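Local coordinates for sialidase domain-containing protein (PDB 5HX0) that is of unknown function but carries a BNR repeat-like domain of the beta-propeller clan and may therefore resemble non-viral sialidases, at residues 168-176 against 182-190. Numbering follows the deposited sequence.
Sequences LGGYVLRST and WQGPLYPPH
V172 and L186 pair across two antiparallel strands whose axes run at 160° to one another, each residue giving its N-H to the other's carbonyl. The bond from L186 N to V172 O, 2.8 Å long, is nearly straight at 171°. R174 and Q183 form the next hydrogen-bonded pair, with Q183 N 2.7 Å from R174 O. Between the two pairs, 182-190 spends one residue more than its partner: a beta bulge, made with G184 at positive phi and a cis peptide before P185. V172 O also receives a CA-H...O contact from P185.

The hairpin supplies the last two strands of one blade in what is evidently a beta-propeller, with 183-186 at the blade's edge beside 165-175, which also pairs with strand 137-145. On the face of L173 and S175, the W182 indole lies against S175, whose CB sits over the six-membered ring, 3.9 Å from its centroid, in a CH-pi contact. S175 OG, held anti to the backbone N (chi1 176°), turns instead to S181 O and to the amides of D177 and G179 in the connecting turn. L173 CB approaches the indole at CE3, while its CD2 branch packs 3.8 Å from P185 CA.

Farther along the same face, Y171 CB meets P185 CB at 3.7 Å and also touches CE1 of Y187. The Y171 ring itself leads off to stack with H119, and its hydroxyl is hydrogen-bonded to that of S124. Y187 sets its ring edge against the carbonyl of G170, CD1 lying 3.4 Å from that O. On the reverse face V172 CG2 packs on P188 CG, and W222 of strand 220-229 touches both side chains. R174 lays its CD near L186 CD1 as its extended chain carries NE to the carbonyl of K245.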
loop_
_atom_site.group_PDB
_atom_site.type_symbol
_atom_site.label_atom_id
_atom_site.label_comp_id
_atom_site.label_asym_id
_atom_site.label_seq_id
_atom_site.Cartn_x
_atom_site.Cartn_y
_atom_site.Cartn_z
ATOM N N LEU A 168 7.695 -10.307 -10.374
ATOM C CA LEU A 168 6.537 -9.923 -11.190
ATOM C C LEU A 168 6.896 -9.116 -12.428
ATOM O O LEU A 168 6.015 -8.892 -13.276
ATOM C CB LEU A 168 5.530 -9.103 -10.371
ATOM C CG LEU A 168 4.837 -9.790 -9.198
ATOM C CD1 LEU A 168 4.118 -8.732 -8.335
ATOM C CD2 LEU A 168 3.856 -10.839 -9.734
ATOM N N GLY A 169 8.127 -8.640 -12.539
ATOM C CA GLY A 169 8.442 -7.787 -13.665
ATOM C C GLY A 169 7.808 -6.409 -13.534
ATOM O O GLY A 169 7.343 -5.999 -12.467
ATOM N N GLY A 170 7.772 -5.698 -14.665
ATOM C CA GLY A 170 7.568 -4.270 -14.639
ATOM C C GLY A 170 6.113 -3.810 -14.612
ATOM O O GLY A 170 5.177 -4.534 -14.966
ATOM N N TYR A 171 5.942 -2.566 -14.166
ATOM C CA TYR A 171 4.695 -1.828 -14.315
ATOM C C TYR A 171 5.045 -0.349 -14.224
ATOM O O TYR A 171 6.039 0.019 -13.601
ATOM C CB TYR A 171 3.647 -2.208 -13.261
ATOM C CG TYR A 171 4.117 -2.553 -11.847
ATOM C CD1 TYR A 171 4.316 -1.563 -10.881
ATOM C CD2 TYR A 171 4.276 -3.873 -11.472
ATOM C CE1 TYR A 171 4.695 -1.895 -9.571
ATOM C CE2 TYR A 171 4.658 -4.221 -10.190
ATOM C CZ TYR A 171 4.865 -3.240 -9.247
ATOM O OH TYR A 171 5.219 -3.638 -7.977
ATOM N N VAL A 172 4.253 0.483 -14.887
ATOM C CA VAL A 172 4.528 1.914 -15.000
ATOM C C VAL A 172 3.270 2.674 -14.613
ATOM O O VAL A 172 2.176 2.360 -15.100
ATOM C CB VAL A 172 4.961 2.297 -16.432
ATOM C CG1 VAL A 172 5.324 3.773 -16.513
ATOM C CG2 VAL A 172 6.126 1.434 -16.882
ATOM N N LEU A 173 3.416 3.655 -13.732
ATOM C CA LEU A 173 2.349 4.597 -13.429
ATOM C C LEU A 173 2.592 5.901 -14.178
ATOM O O LEU A 173 3.727 6.276 -14.472
ATOM C CB LEU A 173 2.281 4.863 -11.927
ATOM C CG LEU A 173 2.302 3.485 -11.283
ATOM C CD1 LEU A 173 3.014 3.530 -9.990
ATOM C CD2 LEU A 173 0.910 2.928 -11.153
ATOM N N ARG A 174 1.509 6.621 -14.426
ATOM C CA ARG A 174 1.545 7.824 -15.241
ATOM C C ARG A 174 0.716 8.914 -14.575
ATOM O O ARG A 174 -0.386 8.653 -14.085
ATOM C CB ARG A 174 0.981 7.491 -16.625
ATOM C CG ARG A 174 1.524 8.237 -17.753
ATOM C CD ARG A 174 1.160 7.522 -19.068
ATOM N NE ARG A 174 1.501 8.378 -20.187
ATOM C CZ ARG A 174 0.686 9.308 -20.664
ATOM N NH1 ARG A 174 -0.524 9.469 -20.126
ATOM N NH2 ARG A 174 1.070 10.068 -21.681
ATOM N N SER A 175 1.232 10.138 -14.567
ATOM C CA SER A 175 0.482 11.269 -14.048
ATOM C C SER A 175 0.485 12.391 -15.068
ATOM O O SER A 175 1.538 12.751 -15.607
ATOM C CB SER A 175 1.048 11.774 -12.729
ATOM O OG SER A 175 0.349 12.934 -12.298
ATOM N N THR A 176 -0.700 12.947 -15.323
ATOM C CA THR A 176 -0.835 14.130 -16.159
ATOM C C THR A 176 -1.254 15.353 -15.349
ATOM O O THR A 176 -1.625 16.381 -15.931
ATOM C CB THR A 176 -1.834 13.866 -17.294
ATOM O OG1 THR A 176 -3.074 13.443 -16.731
ATOM C CG2 THR A 176 -1.323 12.764 -18.221
ATOM N N TRP A 182 -2.093 9.314 -9.898
ATOM C CA TRP A 182 -1.364 8.397 -10.769
ATOM C C TRP A 182 -2.348 7.421 -11.375
ATOM O O TRP A 182 -3.182 6.852 -10.663
ATOM C CB TRP A 182 -0.283 7.651 -9.972
ATOM C CG TRP A 182 0.702 8.579 -9.348
ATOM C CD1 TRP A 182 0.629 9.156 -8.109
ATOM C CD2 TRP A 182 1.908 9.064 -9.945
ATOM N NE1 TRP A 182 1.722 9.961 -7.897
ATOM C CE2 TRP A 182 2.523 9.920 -9.007
ATOM C CE3 TRP A 182 2.533 8.849 -11.180
ATOM C CZ2 TRP A 182 3.728 10.560 -9.258
ATOM C CZ3 TRP A 182 3.740 9.491 -11.423
ATOM C CH2 TRP A 182 4.317 10.332 -10.472
ATOM N N GLN A 183 -2.265 7.240 -12.684
ATOM C CA GLN A 183 -3.111 6.290 -13.373
ATOM C C GLN A 183 -2.272 5.087 -13.781
ATOM O O GLN A 183 -1.045 5.169 -13.891
ATOM C CB GLN A 183 -3.776 6.945 -14.586
ATOM C CG GLN A 183 -4.913 7.908 -14.173
ATOM C CD GLN A 183 -4.397 9.187 -13.522
ATOM O OE1 GLN A 183 -3.548 9.861 -14.084
ATOM N NE2 GLN A 183 -4.914 9.522 -12.328
ATOM N N GLY A 184 -2.935 3.964 -13.977
ATOM C CA GLY A 184 -2.220 2.735 -14.247
ATOM C C GLY A 184 -2.457 1.762 -13.111
ATOM O O GLY A 184 -3.396 1.950 -12.351
ATOM N N PRO A 185 -1.626 0.710 -12.994
ATOM C CA PRO A 185 -0.402 0.503 -13.774
ATOM C C PRO A 185 -0.641 0.129 -15.222
ATOM O O PRO A 185 -1.647 -0.527 -15.548
ATOM C CB PRO A 185 0.278 -0.662 -13.054
ATOM C CG PRO A 185 -0.877 -1.470 -12.496
ATOM C CD PRO A 185 -1.939 -0.447 -12.125
ATOM N N LEU A 186 0.279 0.584 -16.068
ATOM C CA LEU A 186 0.437 0.103 -17.429
ATOM C C LEU A 186 1.548 -0.926 -17.420
ATOM O O LEU A 186 2.604 -0.684 -16.828
ATOM C CB LEU A 186 0.805 1.256 -18.362
ATOM C CG LEU A 186 -0.198 2.398 -18.388
ATOM C CD1 LEU A 186 0.267 3.510 -19.307
ATOM C CD2 LEU A 186 -1.548 1.840 -18.823
ATOM N N TYR A 187 1.330 -2.061 -18.085
ATOM C CA TYR A 187 2.345 -3.102 -18.091
ATOM C C TYR A 187 3.189 -3.019 -19.354
ATOM O O TYR A 187 2.632 -3.021 -20.465
ATOM C CB TYR A 187 1.694 -4.473 -17.962
ATOM C CG TYR A 187 1.046 -4.607 -16.608
ATOM C CD1 TYR A 187 1.799 -4.968 -15.492
ATOM C CD2 TYR A 187 -0.299 -4.324 -16.424
ATOM C CE1 TYR A 187 1.228 -5.061 -14.254
ATOM C CE2 TYR A 187 -0.882 -4.431 -15.180
ATOM C CZ TYR A 187 -0.110 -4.799 -14.098
ATOM O OH TYR A 187 -0.666 -4.902 -12.845
ATOM N N PRO A 188 4.511 -2.905 -19.241
ATOM C CA PRO A 188 5.355 -2.944 -20.432
ATOM C C PRO A 188 5.166 -4.258 -21.166
ATOM O O PRO A 188 4.715 -5.250 -20.571
ATOM C CB PRO A 188 6.776 -2.821 -19.867
ATOM C CG PRO A 188 6.599 -2.059 -18.585
ATOM C CD PRO A 188 5.283 -2.571 -18.024
ATOM N N PRO A 189 5.493 -4.311 -22.451
ATOM C CA PRO A 189 5.413 -5.589 -23.159
ATOM C C PRO A 189 6.407 -6.579 -22.577
ATOM O O PRO A 189 7.450 -6.209 -22.027
ATOM C CB PRO A 189 5.774 -5.219 -24.602
ATOM C CG PRO A 189 6.637 -3.987 -24.466
ATOM C CD PRO A 189 6.051 -3.238 -23.299
ATOM N N HIS A 190 6.066 -7.853 -22.689
ATOM C CA HIS A 190 7.090 -8.882 -22.588
ATOM C C HIS A 190 7.922 -8.859 -23.867
ATOM O O HIS A 190 7.367 -8.792 -24.963
ATOM C CB HIS A 190 6.450 -10.254 -22.392
ATOM C CG HIS A 190 7.403 -11.382 -22.611
ATOM N ND1 HIS A 190 7.496 -12.053 -23.811
ATOM C CD2 HIS A 190 8.341 -11.923 -21.800
ATOM C CE1 HIS A 190 8.437 -12.976 -23.723
ATOM N NE2 HIS A 190 8.963 -12.921 -22.513
#